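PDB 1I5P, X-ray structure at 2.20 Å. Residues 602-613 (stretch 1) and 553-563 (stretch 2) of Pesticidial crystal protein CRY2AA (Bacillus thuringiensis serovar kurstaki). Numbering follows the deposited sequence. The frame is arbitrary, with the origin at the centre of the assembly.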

ATOM      1  N   ASN A 602       4.878   6.065 -25.887  1.00 20.53           N
ATOM      2  CA  ASN A 602       3.763   5.800 -24.984  1.00 22.15           C
ATOM      3  C   ASN A 602       3.016   4.583 -25.532  1.00 22.27           C
ATOM      4  O   ASN A 602       2.228   4.692 -26.464  1.00 23.52           O
ATOM      5  CB  ASN A 602       2.818   7.002 -24.908  1.00 22.08           C
ATOM      6  CG  ASN A 602       3.454   8.209 -24.246  1.00 23.66           C
ATOM      7  OD1 ASN A 602       4.400   8.088 -23.469  1.00 25.35           O
ATOM      8  ND2 ASN A 602       2.918   9.386 -24.540  1.00 24.10           N
ATOM      9  N   VAL A 603       3.282   3.426 -24.941  1.00 20.15           N
ATOM     10  CA  VAL A 603       2.668   2.176 -25.358  1.00 18.18           C
ATOM     11  C   VAL A 603       1.339   1.930 -24.658  1.00 17.00           C
ATOM     12  O   VAL A 603       1.227   2.101 -23.448  1.00 14.69           O
ATOM     13  CB  VAL A 603       3.604   0.999 -25.051  1.00 17.81           C
ATOM     14  CG1 VAL A 603       3.026  -0.285 -25.597  1.00 19.61           C
ATOM     15  CG2 VAL A 603       4.981   1.282 -25.627  1.00 19.07           C
ATOM     16  N   THR A 604       0.327   1.531 -25.423  1.00 16.68           N
ATOM     17  CA  THR A 604      -0.978   1.253 -24.839  1.00 17.40           C
ATOM     18  C   THR A 604      -1.141  -0.251 -24.651  1.00 16.84           C
ATOM     19  O   THR A 604      -0.744  -1.046 -25.504  1.00 14.91           O
ATOM     20  CB  THR A 604      -2.140   1.760 -25.727  1.00 19.06           C
ATOM     21  OG1 THR A 604      -2.126   1.060 -26.977  1.00 20.90           O
ATOM     22  CG2 THR A 604      -2.014   3.252 -25.977  1.00 17.95           C
ATOM     23  N   LEU A 605      -1.713  -0.630 -23.516  1.00 16.58           N
ATOM     24  CA  LEU A 605      -1.954  -2.028 -23.197  1.00 16.43           C
ATOM     25  C   LEU A 605      -3.443  -2.180 -22.957  1.00 17.48           C
ATOM     26  O   LEU A 605      -3.967  -1.661 -21.969  1.00 16.63           O
ATOM     27  CB  LEU A 605      -1.193  -2.433 -21.930  1.00 14.47           C
ATOM     28  CG  LEU A 605      -1.615  -3.752 -21.268  1.00 15.65           C
ATOM     29  CD1 LEU A 605      -1.325  -4.920 -22.201  1.00 12.97           C
ATOM     30  CD2 LEU A 605      -0.874  -3.926 -19.947  1.00 11.64           C
ATOM     31  N   ASP A 606      -4.130  -2.868 -23.860  1.00 18.16           N
ATOM     32  CA  ASP A 606      -5.565  -3.069 -23.705  1.00 19.63           C
ATOM     33  C   ASP A 606      -5.858  -4.466 -23.194  1.00 18.64           C
ATOM     34  O   ASP A 606      -5.440  -5.460 -23.782  1.00 18.31           O
ATOM     35  CB  ASP A 606      -6.295  -2.833 -25.030  1.00 23.92           C
ATOM     36  CG  ASP A 606      -6.214  -1.394 -25.491  1.00 27.53           C
ATOM     37  OD1 ASP A 606      -6.321  -0.490 -24.637  1.00 29.85           O
ATOM     38  OD2 ASP A 606      -6.053  -1.167 -26.712  1.00 30.72           O
ATOM     39  N   ILE A 607      -6.564  -4.525 -22.073  1.00 17.87           N
ATOM     40  CA  ILE A 607      -6.931  -5.793 -21.468  1.00 16.11           C
ATOM     41  C   ILE A 607      -8.447  -5.951 -21.529  1.00 17.48           C
ATOM     42  O   ILE A 607      -9.184  -5.272 -20.811  1.00 18.79           O
ATOM     43  CB  ILE A 607      -6.452  -5.863 -20.000  1.00 13.54           C
ATOM     44  CG1 ILE A 607      -4.931  -5.660 -19.941  1.00 11.74           C
ATOM     45  CG2 ILE A 607      -6.824  -7.200 -19.394  1.00  9.88           C
ATOM     46  CD1 ILE A 607      -4.329  -5.731 -18.538  1.00  9.44           C
ATOM     47  N   ASN A 608      -8.907  -6.840 -22.405  1.00 18.06           N
ATOM     48  CA  ASN A 608     -10.331  -7.092 -22.569  1.00 17.93           C
ATOM     49  C   ASN A 608     -10.717  -8.419 -21.938  1.00 18.04           C
ATOM     50  O   ASN A 608     -10.082  -9.445 -22.174  1.00 17.75           O
ATOM     51  CB  ASN A 608     -10.706  -7.076 -24.052  1.00 18.04           C
ATOM     52  CG  ASN A 608     -12.139  -7.516 -24.297  1.00 18.10           C
ATOM     53  OD1 ASN A 608     -12.431  -8.710 -24.380  1.00 17.12           O
ATOM     54  ND2 ASN A 608     -13.042  -6.552 -24.400  1.00 16.12           N
ATOM     55  N   VAL A 609     -11.769  -8.393 -21.131  1.00 17.85           N
ATOM     56  CA  VAL A 609     -12.206  -9.596 -20.454  1.00 17.41           C
ATOM     57  C   VAL A 609     -13.620 -10.018 -20.809  1.00 16.81           C
ATOM     58  O   VAL A 609     -14.555  -9.215 -20.798  1.00 17.12           O
ATOM     59  CB  VAL A 609     -12.106  -9.433 -18.919  1.00 18.70           C
ATOM     60  CG1 VAL A 609     -12.628 -10.687 -18.225  1.00 18.97           C
ATOM     61  CG2 VAL A 609     -10.660  -9.172 -18.519  1.00 17.46           C
ATOM     62  N   THR A 610     -13.752 -11.298 -21.131  1.00 16.42           N
ATOM     63  CA  THR A 610     -15.030 -11.893 -21.471  1.00 18.69           C
ATOM     64  C   THR A 610     -15.410 -12.746 -20.272  1.00 20.36           C
ATOM     65  O   THR A 610     -14.652 -13.632 -19.881  1.00 21.17           O
ATOM     66  CB  THR A 610     -14.908 -12.807 -22.707  1.00 16.87           C
ATOM     67  OG1 THR A 610     -14.446 -12.040 -23.825  1.00 19.58           O
ATOM     68  CG2 THR A 610     -16.251 -13.433 -23.043  1.00 18.93           C
ATOM     69  N   LEU A 611     -16.565 -12.471 -19.674  1.00 22.86           N
ATOM     70  CA  LEU A 611     -17.013 -13.240 -18.518  1.00 25.85           C
ATOM     71  C   LEU A 611     -17.883 -14.392 -18.993  1.00 27.91           C
ATOM     72  O   LEU A 611     -19.109 -14.335 -18.921  1.00 28.78           O
ATOM     73  CB  LEU A 611     -17.808 -12.351 -17.558  1.00 24.12           C
ATOM     74  CG  LEU A 611     -17.049 -11.183 -16.928  1.00 24.21           C
ATOM     75  CD1 LEU A 611     -17.978 -10.443 -15.978  1.00 23.32           C
ATOM     76  CD2 LEU A 611     -15.817 -11.695 -16.184  1.00 22.53           C
ATOM     77  N   ASN A 612     -17.235 -15.439 -19.485  1.00 29.36           N
ATOM     78  CA  ASN A 612     -17.939 -16.605 -19.988  1.00 30.71           C
ATOM     79  C   ASN A 612     -18.968 -17.134 -18.994  1.00 32.30           C
ATOM     80  O   ASN A 612     -20.150 -17.250 -19.321  1.00 30.62           O
ATOM     81  CB  ASN A 612     -16.936 -17.705 -20.341  1.00 30.53           C
ATOM     82  CG  ASN A 612     -15.891 -17.238 -21.339  1.00 31.64           C
ATOM     83  OD1 ASN A 612     -14.730 -17.035 -20.988  1.00 35.66           O
ATOM     84  ND2 ASN A 612     -16.301 -17.059 -22.588  1.00 29.40           N
ATOM     85  N   SER A 613     -18.523 -17.444 -17.778  1.00 32.76           N
ATOM     86  CA  SER A 613     -19.420 -17.971 -16.755  1.00 33.32           C
ATOM     87  C   SER A 613     -20.363 -16.935 -16.142  1.00 33.45           C
ATOM     88  O   SER A 613     -21.295 -17.289 -15.424  1.00 33.80           O
ATOM     89  CB  SER A 613     -18.609 -18.641 -15.645  1.00 34.62           C
ATOM     90  OG  SER A 613     -17.983 -19.824 -16.110  1.00 37.77           O
TER
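Stretch 2 553-563: GNSTIRVTING

Where the ladder between the two strands ends, a side chain joins the pairing: the Ser613 hydroxyl accepts a hydrogen bond from the backbone of stretch 2 (Asn554 N to Ser613 OG, 2.9 Å), and the amide of the same serine returns one in the other direction (Ser613 N to Asn554 O, 3.1 Å, nearly linear at 176°). Beside this closed pair, Asn612 OD1 accepts from the hydroxyl of Thr556 (OG1 to OD1, 2.8 Å). Asn612 adopts helix-like backbone angles (-51/-56), and a weak bond from Asn612 N back to Thr610 O, 3.2 Å, marks the turn that leaves the extended course.

Before that turn the contact is an antiparallel two-strand ladder. Residues 602-610 and a strand of stretch 2 that ends at Ile561 are extended throughout; their axes run at 160° to each other, N to C, and approach to 4.6 Å. Register pairs Asp606 with Thr560, Ile607 with Val559, Asn608 with Arg558, Val609 with Ile557 and Thr610 with Thr556, with CA-CA distances between 4.7 and 5.0 Å.

Three of these pairs are hydrogen-bonded, each by two bonds. Thr556 N to Thr610 O and Thr610 N to Thr556 O are both 2.8 Å, as are Arg558 N to Asn608 O and Asn608 N to Arg558 O; Thr560 N reaches Asp606 O at 2.9 Å, and Asp606 N reaches Thr560 O at 3.0 Å. Alpha carbons of the non-hydrogen-bonded pairs face carbonyl oxygens of the neighbouring pairs: Val559 CA lies 3.2 Å from Asp606 O and Val609 CA 3.4 Å from Thr556 O, both as CA-H...O contacts.

Side chains alternate along the strands, and here the sequence makes one face apolar and the other polar. Ile607, Val609, Ile557 and Val559 share the apolar one, all buried, with Ile607 CG2 4.3 Å from Ile557 CG2. The apolar contact continues towards the start of stretch 1: Leu605, chi1 t, brings CD1 to 3.4 Å from Val559 CG1 and 4.2 Å from Ile561 CD1, while Val603 CG1 lies 3.8 Å from Ile561 CG1.

Asp606, Asn608, Thr610, Thr556, Arg558 and Thr560 line the polar face. Here the two threonines pack closely, Thr610 CB to Thr556 CB being 3.7 Å, and water 1 gathers groups from both strands: it accepts from Arg558 NH1 at 2.9 Å and lies 2.7 Å from Asn608 OD1, 2.7 Å from Thr610 OG1 and 2.8 Å from Thr556 O. Arg558 NH1 and Thr610 OG1, 3.3 Å apart at a poor angle, are thus linked through water rather than directly. Water 2 similarly joins Thr604 OG1 and Thr560 O, each at 2.7 Å. Past the last paired residues, water 3 bridges the backbones, accepting from Asn562 N at 2.9 Å and donating to Thr604 O at 2.8 Å. Together the two stretches bury 813 Å², both sides summed.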

ATOM      1  N   GLY A 553     -14.569 -19.031 -12.031  1.00 30.09           N
ATOM      2  CA  GLY A 553     -15.453 -19.385 -13.121  1.00 30.45           C
ATOM      3  C   GLY A 553     -14.620 -19.191 -14.369  1.00 31.72           C
ATOM      4  O   GLY A 553     -13.443 -18.839 -14.268  1.00 28.67           O
ATOM      5  N   ASN A 554     -15.202 -19.418 -15.541  1.00 33.58           N
ATOM      6  CA  ASN A 554     -14.453 -19.247 -16.778  1.00 34.03           C
ATOM      7  C   ASN A 554     -14.519 -17.833 -17.320  1.00 32.73           C
ATOM      8  O   ASN A 554     -15.537 -17.148 -17.211  1.00 32.03           O
ATOM      9  CB  ASN A 554     -14.945 -20.212 -17.851  1.00 38.82           C
ATOM     10  CG  ASN A 554     -14.464 -21.623 -17.628  1.00 43.30           C
ATOM     11  OD1 ASN A 554     -13.283 -21.859 -17.383  1.00 46.79           O
ATOM     12  ND2 ASN A 554     -15.382 -22.578 -17.723  1.00 46.58           N
ATOM     13  N   SER A 555     -13.407 -17.411 -17.905  1.00 29.73           N
ATOM     14  CA  SER A 555     -13.293 -16.090 -18.485  1.00 28.38           C
ATOM     15  C   SER A 555     -12.280 -16.139 -19.621  1.00 25.93           C
ATOM     16  O   SER A 555     -11.487 -17.077 -19.717  1.00 25.73           O
ATOM     17  CB  SER A 555     -12.854 -15.081 -17.418  1.00 28.37           C
ATOM     18  OG  SER A 555     -11.678 -15.515 -16.756  1.00 34.06           O
ATOM     19  N   THR A 556     -12.321 -15.137 -20.490  1.00 23.62           N
ATOM     20  CA  THR A 556     -11.399 -15.077 -21.613  1.00 22.23           C
ATOM     21  C   THR A 556     -10.690 -13.731 -21.611  1.00 21.03           C
ATOM     22  O   THR A 556     -11.328 -12.680 -21.524  1.00 20.87           O
ATOM     23  CB  THR A 556     -12.136 -15.250 -22.954  1.00 23.42           C
ATOM     24  OG1 THR A 556     -12.821 -16.509 -22.958  1.00 25.34           O
ATOM     25  CG2 THR A 556     -11.147 -15.212 -24.118  1.00 21.01           C
ATOM     26  N   ILE A 557      -9.367 -13.770 -21.708  1.00 21.02           N
ATOM     27  CA  ILE A 557      -8.577 -12.551 -21.711  1.00 19.71           C
ATOM     28  C   ILE A 557      -8.014 -12.250 -23.096  1.00 19.07           C
ATOM     29  O   ILE A 557      -7.408 -13.111 -23.732  1.00 17.17           O
ATOM     30  CB  ILE A 557      -7.396 -12.646 -20.720  1.00 19.16           C
ATOM     31  CG1 ILE A 557      -7.902 -13.007 -19.323  1.00 19.20           C
ATOM     32  CG2 ILE A 557      -6.664 -11.313 -20.656  1.00 20.45           C
ATOM     33  CD1 ILE A 557      -6.795 -13.236 -18.317  1.00 20.64           C
ATOM     34  N   ARG A 558      -8.230 -11.024 -23.557  1.00 20.27           N
ATOM     35  CA  ARG A 558      -7.722 -10.585 -24.851  1.00 20.67           C
ATOM     36  C   ARG A 558      -6.854  -9.353 -24.630  1.00 20.55           C
ATOM     37  O   ARG A 558      -7.346  -8.279 -24.275  1.00 18.38           O
ATOM     38  CB  ARG A 558      -8.873 -10.256 -25.806  1.00 24.87           C
ATOM     39  CG  ARG A 558      -9.595 -11.489 -26.352  1.00 30.60           C
ATOM     40  CD  ARG A 558     -10.737 -11.099 -27.281  1.00 34.01           C
ATOM     41  NE  ARG A 558     -11.302 -12.256 -27.976  1.00 37.64           N
ATOM     42  CZ  ARG A 558     -12.045 -13.198 -27.403  1.00 38.22           C
ATOM     43  NH1 ARG A 558     -12.328 -13.134 -26.109  1.00 38.64           N
ATOM     44  NH2 ARG A 558     -12.504 -14.209 -28.131  1.00 41.19           N
ATOM     45  N   VAL A 559      -5.554  -9.525 -24.829  1.00 19.06           N
ATOM     46  CA  VAL A 559      -4.606  -8.441 -24.641  1.00 19.06           C
ATOM     47  C   VAL A 559      -4.121  -7.918 -25.984  1.00 18.84           C
ATOM     48  O   VAL A 559      -3.678  -8.681 -26.839  1.00 19.30           O
ATOM     49  CB  VAL A 559      -3.389  -8.910 -23.814  1.00 18.57           C
ATOM     50  CG1 VAL A 559      -2.415  -7.761 -23.625  1.00 15.34           C
ATOM     51  CG2 VAL A 559      -3.855  -9.444 -22.469  1.00 15.20           C
ATOM     52  N   THR A 560      -4.213  -6.607 -26.161  1.00 17.36           N
ATOM     53  CA  THR A 560      -3.772  -5.984 -27.392  1.00 17.64           C
ATOM     54  C   THR A 560      -2.675  -4.983 -27.073  1.00 17.94           C
ATOM     55  O   THR A 560      -2.877  -4.035 -26.307  1.00 16.29           O
ATOM     56  CB  THR A 560      -4.933  -5.270 -28.105  1.00 18.13           C
ATOM     57  OG1 THR A 560      -6.001  -6.202 -28.313  1.00 20.40           O
ATOM     58  CG2 THR A 560      -4.482  -4.733 -29.456  1.00 17.03           C
ATOM     59  N   ILE A 561      -1.508  -5.215 -27.665  1.00 17.06           N
ATOM     60  CA  ILE A 561      -0.351  -4.360 -27.470  1.00 18.75           C
ATOM     61  C   ILE A 561       0.629  -4.613 -28.617  1.00 20.12           C
ATOM     62  O   ILE A 561       0.799  -5.752 -29.048  1.00 19.69           O
ATOM     63  CB  ILE A 561       0.321  -4.667 -26.108  1.00 17.58           C
ATOM     64  CG1 ILE A 561       1.502  -3.726 -25.876  1.00 19.87           C
ATOM     65  CG2 ILE A 561       0.745  -6.132 -26.048  1.00 19.03           C
ATOM     66  CD1 ILE A 561       2.043  -3.787 -24.459  1.00 19.21           C
ATOM     67  N   ASN A 562       1.253  -3.551 -29.123  1.00 21.71           N
ATOM     68  CA  ASN A 562       2.204  -3.677 -30.225  1.00 24.20           C
ATOM     69  C   ASN A 562       1.512  -4.219 -31.472  1.00 25.51           C
ATOM     70  O   ASN A 562       2.138  -4.879 -32.301  1.00 27.30           O
ATOM     71  CB  ASN A 562       3.339  -4.635 -29.847  1.00 23.71           C
ATOM     72  CG  ASN A 562       4.143  -4.160 -28.645  1.00 26.26           C
ATOM     73  OD1 ASN A 562       4.660  -4.974 -27.874  1.00 26.74           O
ATOM     74  ND2 ASN A 562       4.271  -2.848 -28.492  1.00 24.12           N
ATOM     75  N   GLY A 563       0.220  -3.948 -31.604  1.00 26.10           N
ATOM     76  CA  GLY A 563      -0.509  -4.444 -32.756  1.00 28.21           C
ATOM     77  C   GLY A 563      -0.711  -5.946 -32.678  1.00 29.56           C
ATOM     78  O   GLY A 563      -1.216  -6.562 -33.616  1.00 29.75           O
TER
HETATM   79  O   HOH W   1     -11.868 -11.318 -23.907  1.00 17.12           O
HETATM   80  O   HOH W   2      -3.103  -1.465 -27.226  1.00 20.23           O
HETATM   81  O   HOH W   3       0.393  -0.962 -28.089  1.00 19.15           O